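Local atomic coordinates of serine-rich Repeat Adhesion Glycoprotein (Srr1) (Streptococcus agalactiae, PDB entry 4MBO), a protein that binds fibrinogen as a serine-rich repeat surface glycoprotein, probably helping the bacterium to adhere to its host. Residues 63-66 and 67-70; 142-146 and 147-151; 162-166 and 167-171; 254-257 and 258-262. One frame throughout, in Å; residues are numbered along the deposited sequence.

How the interactions relate
In all four contacts a bend or turn of the chain is fixed by short-range bonds; interactions 1 to 3 reverse it, while interaction 4 is a bend in a connecting loop. They occur at two ends of an elongated, mostly beta protein. Interactions 1 and 2 have centres 11 Å apart and touch: strands 59-64 and 139-145 are neighbours in one sheet, and the 2.8 Å approach of Lys63 O to Thr144 N is a probable hydrogen bond. Interactions 3 and 4 lie across the chain's centre from this pair; their own centres are 25 Å apart, yet both reach a second sheet. A calcium ion lies about 4 Å from the Asp66 side chain in interaction 1.

Interaction 1 of 4, residues 63-66 and 67-70; sequences KLSD and NLDT
Ser65 and Asn67 make a polar side-chain bridge across a type I beta turn, Ser65 to Leu68, where strand 59-64 of the bacterial Ig domain passes to the short strand 68-69. Ser65 OG donates to Asn67 OD1 over 2.7 Å, approaching 19° out of the amide carbonyl plane. Both side chains make this reach by placing their first branch between the backbone N and the carbonyl carbon, with chi1 of 52° for the serine and 58° for the asparagine. Beneath them the backbone closes the turn, Leu68 N donating to Ser65 O at 3.1 Å from well above that carbonyl plane. Leu64 packs beside the turn, its CD1 3.8 Å from Leu68 O and 4.2 Å from Thr70 CG2, the leucine and threonine side chains crossing roughly at right angles; Leu68 is modelled in two conformations, so the detail of its own methyl contacts is doubtful. Outward, Ser65 OG is also bonded to Thr142 N, while Asn67 ND2 is bonded to Cys140 O, which ties the turn to strand 139-145 on both polar ends of the bridge. A calcium ion lies about 4 Å from the Asp66 side chain. Because the serine hydroxyl gives its proton to the asparagine and takes one from Thr142 N, both groups have their rotation fixed, and the asparagine amide is held by a different partner at its oxygen and at its nitrogen.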
loop_
_atom_site.group_PDB
_atom_site.type_symbol
_atom_site.label_atom_id
_atom_site.label_comp_id
_atom_site.label_asym_id
_atom_site.label_seq_id
_atom_site.Cartn_x
_atom_site.Cartn_y
_atom_site.Cartn_z
ATOM N N LYS A 63 20.664 -1.193 3.880
ATOM C CA LYS A 63 20.081 0.127 3.633
ATOM C C LYS A 63 19.281 0.139 2.350
ATOM O O LYS A 63 19.774 -0.286 1.322
ATOM C CB LYS A 63 21.184 1.158 3.586
ATOM C CG LYS A 63 22.093 1.149 4.811
ATOM C CD LYS A 63 23.231 2.132 4.557
ATOM C CE LYS A 63 24.278 2.121 5.626
ATOM N NZ LYS A 63 25.231 3.209 5.264
ATOM N N LEU A 64 18.047 0.641 2.403
ATOM C CA LEU A 64 17.243 0.786 1.202
ATOM C C LEU A 64 17.100 2.293 0.886
ATOM O O LEU A 64 17.205 3.156 1.746
ATOM C CB LEU A 64 15.845 0.186 1.379
ATOM C CG LEU A 64 15.754 -1.233 1.932
ATOM C CD1 LEU A 64 14.289 -1.614 2.089
ATOM C CD2 LEU A 64 16.523 -2.186 1.038
ATOM N N SER A 65 16.890 2.602 -0.380
ATOM C CA SER A 65 16.594 3.953 -0.783
ATOM C C SER A 65 15.268 4.398 -0.180
ATOM O O SER A 65 14.466 3.561 0.252
ATOM C CB SER A 65 16.606 4.046 -2.319
ATOM O OG SER A 65 15.781 3.063 -2.963
ATOM N N ASP A 66 15.058 5.707 -0.098
ATOM C CA ASP A 66 13.868 6.259 0.517
ATOM C C ASP A 66 12.579 5.853 -0.139
ATOM O O ASP A 66 11.516 6.022 0.451
ATOM C CB ASP A 66 13.882 7.791 0.452
ATOM C CG ASP A 66 14.806 8.422 1.412
ATOM O OD1 ASP A 66 15.580 7.757 2.101
ATOM O OD2 ASP A 66 14.739 9.687 1.469
ATOM N N ASN A 67 12.642 5.370 -1.370
ATOM C CA ASN A 67 11.436 5.015 -2.067
ATOM C C ASN A 67 11.166 3.527 -2.085
ATOM O O ASN A 67 10.391 3.075 -2.912
ATOM C CB ASN A 67 11.493 5.529 -3.502
ATOM C CG ASN A 67 12.684 4.980 -4.273
ATOM O OD1 ASN A 67 13.427 4.130 -3.774
ATOM N ND2 ASN A 67 12.843 5.439 -5.507
ATOM N N LEU A 68 11.774 2.781 -1.169
ATOM C CA LEU A 68 11.645 1.331 -1.139
ATOM C C LEU A 68 11.363 0.863 0.283
ATOM O O LEU A 68 12.006 1.358 1.215
ATOM C CB LEU A 68 12.974 0.765 -1.660
ATOM C CG LEU A 68 13.095 -0.680 -2.076
ATOM C CD1 LEU A 68 12.218 -0.978 -3.261
ATOM C CD2 LEU A 68 14.556 -1.010 -2.405
ATOM N N ASP A 69 10.381 -0.042 0.470
ATOM C CA ASP A 69 10.014 -0.571 1.790
ATOM C C ASP A 69 9.844 -2.090 1.711
ATOM O O ASP A 69 9.894 -2.667 0.634
ATOM C CB ASP A 69 8.798 0.143 2.396
ATOM C CG ASP A 69 7.501 -0.145 1.690
ATOM O OD1 ASP A 69 7.213 -1.329 1.462
ATOM O OD2 ASP A 69 6.721 0.831 1.437
ATOM N N THR A 70 9.738 -2.726 2.872
ATOM C CA THR A 70 9.560 -4.163 3.001
ATOM C C THR A 70 8.111 -4.574 3.249
ATOM O O THR A 70 7.824 -5.730 3.592
ATOM C CB THR A 70 10.367 -4.664 4.223
ATOM O OG1 THR A 70 9.915 -3.948 5.392
ATOM C CG2 THR A 70 11.841 -4.432 3.993
#

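Interaction 2 of 4, residues 142-146 and 147-151; sequences TATLN and NQVAS
Thr144 and Val149 face each other as a non-hydrogen-bonded antiparallel pair near the end of the hairpin formed by strands 139-145 and 148-157. Thr144 OG1, anti to its carbonyl carbon, sits against both valine methyls, 3.5 Å from Val149 CG1 and 3.6 Å from CG2. On the same face Thr142 CG2 meets Ser151 CB at 3.7 Å. Ala143, Leu145, Gln148 and Ala150 occupy the other face. These pairs are positioned by four backbone hydrogen bonds, two between Ala143 and Ala150 and two between Leu145 and Gln148; Ala150 N to Ala143 O is the straighter of the first two, at 169°. Around the end runs a type II' turn, with Asn146 at the positive phi that such a turn places second. The amides of Asn146 and Asn147 stack there with planes 29° apart, and a water accepts weakly from Asn146 ND2 and Asn147 N. Further out, Ala143 and Leu145 pack on strands 59-64 and 43-51. The division by face is incomplete: alanine and leucine carbons turn toward the Ig-like core, but Gln148 is exposed, touching Val20 and Ile22 of strand 20-25 while its end turns from the partner strand; the threonine-valine row and turn asparagines lie nearer the surface.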
loop_
_atom_site.group_PDB
_atom_site.type_symbol
_atom_site.label_atom_id
_atom_site.label_comp_id
_atom_site.label_asym_id
_atom_site.label_seq_id
_atom_site.Cartn_x
_atom_site.Cartn_y
_atom_site.Cartn_z
ATOM N N THR A 142 17.438 1.365 -4.918
ATOM C CA THR A 142 18.752 0.846 -4.511
ATOM C C THR A 142 18.741 0.214 -3.120
ATOM O O THR A 142 17.894 0.482 -2.289
ATOM C CB THR A 142 19.871 1.927 -4.554
ATOM O OG1 THR A 142 19.653 2.983 -3.581
ATOM C CG2 THR A 142 19.980 2.544 -5.965
ATOM N N ALA A 143 19.745 -0.619 -2.883
ATOM C CA ALA A 143 19.966 -1.246 -1.603
ATOM C C ALA A 143 21.455 -1.394 -1.428
ATOM O O ALA A 143 22.164 -1.770 -2.354
ATOM C CB ALA A 143 19.286 -2.592 -1.524
ATOM N N THR A 144 21.920 -1.182 -0.201
ATOM C CA THR A 144 23.336 -1.246 0.141
ATOM C C THR A 144 23.598 -2.142 1.339
ATOM O O THR A 144 22.874 -2.105 2.315
ATOM C CB THR A 144 23.851 0.164 0.501
ATOM O OG1 THR A 144 23.763 1.013 -0.658
ATOM C CG2 THR A 144 25.289 0.155 0.954
ATOM N N LEU A 145 24.665 -2.942 1.257
ATOM C CA LEU A 145 25.111 -3.730 2.389
ATOM C C LEU A 145 26.633 -3.540 2.415
ATOM O O LEU A 145 27.339 -4.016 1.551
ATOM C CB LEU A 145 24.707 -5.216 2.268
ATOM C CG LEU A 145 25.221 -6.106 3.410
ATOM C CD1 LEU A 145 24.852 -5.617 4.803
ATOM C CD2 LEU A 145 24.654 -7.496 3.210
ATOM N N ASN A 146 27.099 -2.799 3.421
ATOM C CA ASN A 146 28.500 -2.415 3.543
ATOM C C ASN A 146 28.888 -1.674 2.254
ATOM O O ASN A 146 28.239 -0.703 1.862
ATOM C CB ASN A 146 29.398 -3.611 3.819
ATOM C CG ASN A 146 30.823 -3.200 4.242
ATOM O OD1 ASN A 146 31.025 -2.149 4.863
ATOM N ND2 ASN A 146 31.794 -4.036 3.930
ATOM N N ASN A 147 29.904 -2.168 1.570
ATOM C CA ASN A 147 30.396 -1.500 0.357
ATOM C C ASN A 147 29.788 -2.024 -0.938
ATOM O O ASN A 147 30.213 -1.622 -2.024
ATOM C CB ASN A 147 31.935 -1.630 0.314
ATOM C CG ASN A 147 32.616 -0.879 1.446
ATOM O OD1 ASN A 147 33.626 -1.342 2.017
ATOM N ND2 ASN A 147 32.055 0.263 1.812
ATOM N N GLN A 148 28.786 -2.899 -0.851
ATOM C CA GLN A 148 28.147 -3.425 -2.056
ATOM C C GLN A 148 26.783 -2.821 -2.232
ATOM O O GLN A 148 26.026 -2.701 -1.266
ATOM C CB GLN A 148 27.993 -4.935 -1.961
ATOM C CG GLN A 148 29.313 -5.674 -1.761
ATOM C CD GLN A 148 30.399 -5.362 -2.779
ATOM O OE1 GLN A 148 31.577 -5.196 -2.407
ATOM N NE2 GLN A 148 30.035 -5.252 -4.016
ATOM N N VAL A 149 26.470 -2.473 -3.470
ATOM C CA VAL A 149 25.217 -1.796 -3.776
ATOM C C VAL A 149 24.555 -2.396 -4.989
ATOM O O VAL A 149 25.229 -2.866 -5.912
ATOM C CB VAL A 149 25.480 -0.280 -4.057
ATOM C CG1 VAL A 149 24.189 0.520 -4.070
ATOM C CG2 VAL A 149 26.405 0.327 -3.019
ATOM N N ALA A 150 23.236 -2.440 -4.945
ATOM C CA ALA A 150 22.429 -2.886 -6.043
ATOM C C ALA A 150 21.462 -1.793 -6.462
ATOM O O ALA A 150 21.050 -0.964 -5.637
ATOM C CB ALA A 150 21.662 -4.121 -5.625
ATOM N N SER A 151 21.094 -1.807 -7.733
ATOM C CA SER A 151 20.110 -0.866 -8.254
ATOM C C SER A 151 19.269 -1.494 -9.327
ATOM O O SER A 151 19.685 -2.459 -10.022
ATOM C CB SER A 151 20.775 0.398 -8.819
ATOM O OG SER A 151 21.434 0.151 -10.077
HETATM O O HOH W 1 31.406 -5.150 1.356
#

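Interaction 3 of 4, residues 162-166 and 167-171; sequences SVTEH and TNVKT
Glu165 and Lys170 pair across the two strands beside the hairpin loop in a salt bridge, Lys170 NZ lying 2.9 Å from Glu165 OE2. The glutamate starts extended, CG anti to the backbone N at chi1 179°, then bends at chi2 (68°) so that its carboxylate turns back over the lysine chain; OE1 lies 3.6 Å from both CB and CG of Lys170. The lysine runs extended through its methylenes and kinks only at its last torsion, which brings the ammonium down onto two oxygens. It meets OE2 from 56° above the carboxylate plane and also donates to His166 O at 3.0 Å, thereby linking the charge pair to the loop backbone. On the other side of the hairpin, Thr164 CG2 rests 4.2 Å above the His166 ring plane, over its centre, and touches Val169 CG1 at 3.8 Å. Thr164 and Thr171 lie side by side, Thr164 CB 3.6 Å from Thr171 OG1, in a pair closed by two backbone bonds. Their hydroxyls look beyond the hairpin, Thr164 OG1 bonding to Gly309 O and Thr171 OG1 to Ser310 OG. The hairpin is therefore pinned to strand 309-316, while strand 169-181 also pairs with strand 186-202, whose Phe202 packs against Val169 and Thr171.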
loop_
_atom_site.group_PDB
_atom_site.type_symbol
_atom_site.label_atom_id
_atom_site.label_comp_id
_atom_site.label_asym_id
_atom_site.label_seq_id
_atom_site.Cartn_x
_atom_site.Cartn_y
_atom_site.Cartn_z
ATOM N N SER A 162 -12.518 4.630 -12.956
ATOM C CA SER A 162 -13.621 4.291 -13.840
ATOM C C SER A 162 -14.297 5.612 -14.135
ATOM O O SER A 162 -14.541 6.392 -13.214
ATOM C CB SER A 162 -14.626 3.382 -13.147
ATOM O OG SER A 162 -14.088 2.099 -12.939
ATOM N N VAL A 163 -14.636 5.843 -15.404
ATOM C CA VAL A 163 -15.272 7.086 -15.835
ATOM C C VAL A 163 -16.431 6.855 -16.801
ATOM O O VAL A 163 -16.324 6.045 -17.710
ATOM C CB VAL A 163 -14.247 7.949 -16.602
ATOM C CG1 VAL A 163 -14.853 9.273 -17.062
ATOM C CG2 VAL A 163 -13.013 8.197 -15.768
ATOM N N THR A 164 -17.518 7.582 -16.600
ATOM C CA THR A 164 -18.648 7.581 -17.512
ATOM C C THR A 164 -18.873 9.046 -17.889
ATOM O O THR A 164 -18.974 9.911 -17.015
ATOM C CB THR A 164 -19.929 7.018 -16.855
ATOM O OG1 THR A 164 -19.750 5.613 -16.601
ATOM C CG2 THR A 164 -21.113 7.233 -17.741
ATOM N N GLU A 165 -18.895 9.333 -19.190
ATOM C CA GLU A 165 -19.094 10.702 -19.671
ATOM C C GLU A 165 -20.123 10.680 -20.789
ATOM O O GLU A 165 -19.790 10.483 -21.958
ATOM C CB GLU A 165 -17.771 11.345 -20.131
ATOM C CG GLU A 165 -17.895 12.782 -20.668
ATOM C CD GLU A 165 -18.280 13.856 -19.636
ATOM O OE1 GLU A 165 -18.048 13.677 -18.418
ATOM O OE2 GLU A 165 -18.769 14.935 -20.062
ATOM N N HIS A 166 -21.376 10.837 -20.405
ATOM C CA HIS A 166 -22.488 10.920 -21.341
ATOM C C HIS A 166 -23.254 12.207 -21.089
ATOM O O HIS A 166 -23.063 12.901 -20.073
ATOM C CB HIS A 166 -23.463 9.747 -21.201
ATOM C CG HIS A 166 -22.878 8.419 -21.559
ATOM N ND1 HIS A 166 -23.489 7.228 -21.230
ATOM C CD2 HIS A 166 -21.702 8.087 -22.140
ATOM C CE1 HIS A 166 -22.742 6.221 -21.648
ATOM N NE2 HIS A 166 -21.648 6.713 -22.201
ATOM N N THR A 167 -24.162 12.522 -21.999
ATOM C CA THR A 167 -24.934 13.709 -21.843
ATOM C C THR A 167 -25.710 13.787 -20.525
ATOM O O THR A 167 -25.721 14.826 -19.853
ATOM C CB THR A 167 -25.902 13.857 -23.041
ATOM O OG1 THR A 167 -25.131 13.901 -24.246
ATOM C CG2 THR A 167 -26.714 15.091 -22.909
ATOM N N ASN A 168 -26.299 12.665 -20.106
ATOM C CA ASN A 168 -27.164 12.657 -18.941
ATOM C C ASN A 168 -26.528 12.186 -17.613
ATOM O O ASN A 168 -27.121 12.349 -16.544
ATOM C CB ASN A 168 -28.435 11.814 -19.245
ATOM C CG ASN A 168 -28.121 10.386 -19.786
ATOM O OD1 ASN A 168 -27.019 10.092 -20.270
ATOM N ND2 ASN A 168 -29.118 9.510 -19.716
ATOM N N VAL A 169 -25.361 11.575 -17.737
ATOM C CA VAL A 169 -24.623 10.978 -16.626
ATOM C C VAL A 169 -23.135 11.194 -16.804
ATOM O O VAL A 169 -22.541 10.757 -17.798
ATOM C CB VAL A 169 -24.933 9.447 -16.555
ATOM C CG1 VAL A 169 -23.967 8.713 -15.647
ATOM C CG2 VAL A 169 -26.384 9.242 -16.159
ATOM N N LYS A 170 -22.513 11.871 -15.830
ATOM C CA LYS A 170 -21.075 12.103 -15.815
ATOM C C LYS A 170 -20.629 11.721 -14.405
ATOM O O LYS A 170 -21.040 12.361 -13.408
ATOM C CB LYS A 170 -20.742 13.570 -16.097
ATOM C CG LYS A 170 -21.497 14.105 -17.304
ATOM C CD LYS A 170 -21.293 15.613 -17.492
ATOM C CE LYS A 170 -22.077 16.141 -18.678
ATOM N NZ LYS A 170 -21.655 15.526 -19.962
ATOM N N THR A 171 -19.832 10.670 -14.322
ATOM C CA THR A 171 -19.367 10.184 -13.042
ATOM C C THR A 171 -17.957 9.635 -13.166
ATOM O O THR A 171 -17.502 9.302 -14.256
ATOM C CB THR A 171 -20.280 9.065 -12.475
ATOM O OG1 THR A 171 -20.354 7.986 -13.415
ATOM C CG2 THR A 171 -21.692 9.539 -12.212
#

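Interaction 4 of 4, residues 254-257 and 258-262; sequences EDVT and SQYSY
Val256 and Tyr260 lie side by side because the tyrosine ring, with CG anti to the carbonyl carbon (chi1 -61°), swings back along the chain, while Val256 CG2 stands between its own backbone N and carbonyl carbon. CG2 then meets Tyr260 CD2 at 3.9 Å. Gln259 completes the cluster: its chi1 near 180°, with CG anti to the backbone N, puts CG 3.6 Å above one face of the Tyr260 ring, toward its rim, and the extended chain beyond carries Gln259 OE1 to 3.7 Å from Val256 CB. The backbone brings these groups together through Val256 O, which accepts from Gln259 N at 2.9 Å, the donor lying well above the carbonyl plane; a longer, weak bond from Tyr260 N reaches the same oxygen. Just upstream, Asp255 OD1 accepts from Thr257 N at 3.0 Å in an Asx turn, the nitrogen coming nearly along the C-O axis. The same oxygen takes Thr257 OG1 at 2.7 Å on its syn side and also a water, which in turn accepts from Ser258 N. Three donors thus grip one carboxylate oxygen, which should favour its negative charge. A second water donates to Thr257 O and to Tyr260 O, bridging the two carbonyls. Beyond the loop, Thr257 OG1 accepts from Ile232 N, and Val256 packs on Ile232, joining the segment to strand 229-235. Tyr260 meets Trp273 and Tyr284 in edge-to-face (T-shaped) contacts and touches Ile271, so the loop touches both strand 229-235 and strand 269-272 on its way from strand 254-255 to strand 262-264.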
loop_
_atom_site.group_PDB
_atom_site.type_symbol
_atom_site.label_atom_id
_atom_site.label_comp_id
_atom_site.label_asym_id
_atom_site.label_seq_id
_atom_site.Cartn_x
_atom_site.Cartn_y
_atom_site.Cartn_z
ATOM N N GLU A 254 -10.888 18.248 4.550
ATOM C CA GLU A 254 -11.873 18.665 5.527
ATOM C C GLU A 254 -12.711 17.464 5.851
ATOM O O GLU A 254 -13.198 16.795 4.939
ATOM C CB GLU A 254 -12.792 19.731 4.915
ATOM C CG GLU A 254 -13.806 20.239 5.886
ATOM C CD GLU A 254 -14.747 21.274 5.303
ATOM O OE1 GLU A 254 -14.853 21.440 4.043
ATOM O OE2 GLU A 254 -15.425 21.900 6.134
ATOM N N ASP A 255 -12.953 17.229 7.127
ATOM C CA ASP A 255 -13.798 16.097 7.533
ATOM C C ASP A 255 -15.285 16.488 7.462
ATOM O O ASP A 255 -15.743 17.377 8.193
ATOM C CB ASP A 255 -13.422 15.653 8.933
ATOM C CG ASP A 255 -14.037 14.334 9.324
ATOM O OD1 ASP A 255 -15.243 14.128 9.092
ATOM O OD2 ASP A 255 -13.279 13.524 9.920
ATOM N N VAL A 256 -15.994 15.861 6.549
ATOM C CA VAL A 256 -17.446 16.106 6.339
ATOM C C VAL A 256 -18.295 14.882 6.708
ATOM O O VAL A 256 -19.467 14.782 6.348
ATOM C CB VAL A 256 -17.718 16.551 4.886
ATOM C CG1 VAL A 256 -16.988 17.841 4.558
ATOM C CG2 VAL A 256 -17.299 15.463 3.900
ATOM N N THR A 257 -17.737 13.970 7.494
ATOM C CA THR A 257 -18.465 12.797 7.921
ATOM C C THR A 257 -19.852 13.126 8.491
ATOM O O THR A 257 -20.859 12.464 8.141
ATOM C CB THR A 257 -17.651 12.023 8.965
ATOM O OG1 THR A 257 -16.344 11.798 8.459
ATOM C CG2 THR A 257 -18.321 10.676 9.338
ATOM N N SER A 258 -19.935 14.186 9.294
ATOM C CA SER A 258 -21.214 14.507 9.938
ATOM C C SER A 258 -22.286 15.037 8.988
ATOM O O SER A 258 -23.473 15.063 9.334
ATOM C CB SER A 258 -21.033 15.486 11.093
ATOM O OG SER A 258 -20.638 16.771 10.612
ATOM N N GLN A 259 -21.864 15.491 7.823
ATOM C CA GLN A 259 -22.770 16.026 6.847
ATOM C C GLN A 259 -23.468 14.966 5.995
ATOM O O GLN A 259 -24.635 15.155 5.584
ATOM C CB GLN A 259 -21.987 16.968 5.938
ATOM C CG GLN A 259 -22.802 17.631 4.854
ATOM C CD GLN A 259 -21.952 18.536 3.980
ATOM O OE1 GLN A 259 -20.737 18.643 4.162
ATOM N NE2 GLN A 259 -22.590 19.192 3.026
ATOM N N TYR A 260 -22.785 13.860 5.762
ATOM C CA TYR A 260 -23.281 12.829 4.849
ATOM C C TYR A 260 -23.511 11.526 5.552
ATOM O O TYR A 260 -22.660 10.633 5.524
ATOM C CB TYR A 260 -22.305 12.641 3.692
ATOM C CG TYR A 260 -22.126 13.888 2.892
ATOM C CD1 TYR A 260 -23.084 14.262 1.970
ATOM C CD2 TYR A 260 -21.011 14.695 3.047
ATOM C CE1 TYR A 260 -22.959 15.427 1.253
ATOM C CE2 TYR A 260 -20.872 15.843 2.327
ATOM C CZ TYR A 260 -21.823 16.193 1.417
ATOM O OH TYR A 260 -21.695 17.360 0.730
ATOM N N SER A 261 -24.664 11.425 6.172
ATOM C CA SER A 261 -25.048 10.201 6.833
ATOM C C SER A 261 -25.154 9.055 5.815
ATOM O O SER A 261 -25.313 9.273 4.603
ATOM C CB SER A 261 -26.360 10.389 7.570
ATOM O OG SER A 261 -27.449 10.696 6.706
ATOM N N TYR A 262 -25.077 7.843 6.321
ATOM C CA TYR A 262 -25.134 6.701 5.455
ATOM C C TYR A 262 -25.961 5.610 6.074
ATOM O O TYR A 262 -26.178 5.584 7.297
ATOM C CB TYR A 262 -23.719 6.205 5.150
ATOM C CG TYR A 262 -22.946 5.668 6.356
ATOM C CD1 TYR A 262 -23.074 4.346 6.770
ATOM C CD2 TYR A 262 -22.088 6.497 7.100
ATOM C CE1 TYR A 262 -22.403 3.857 7.902
ATOM C CE2 TYR A 262 -21.403 6.015 8.221
ATOM C CZ TYR A 262 -21.563 4.702 8.622
ATOM O OH TYR A 262 -20.906 4.156 9.700
HETATM O O HOH W 2 -17.407 15.480 10.368
HETATM O O HOH W 3 -20.954 9.807 7.412
#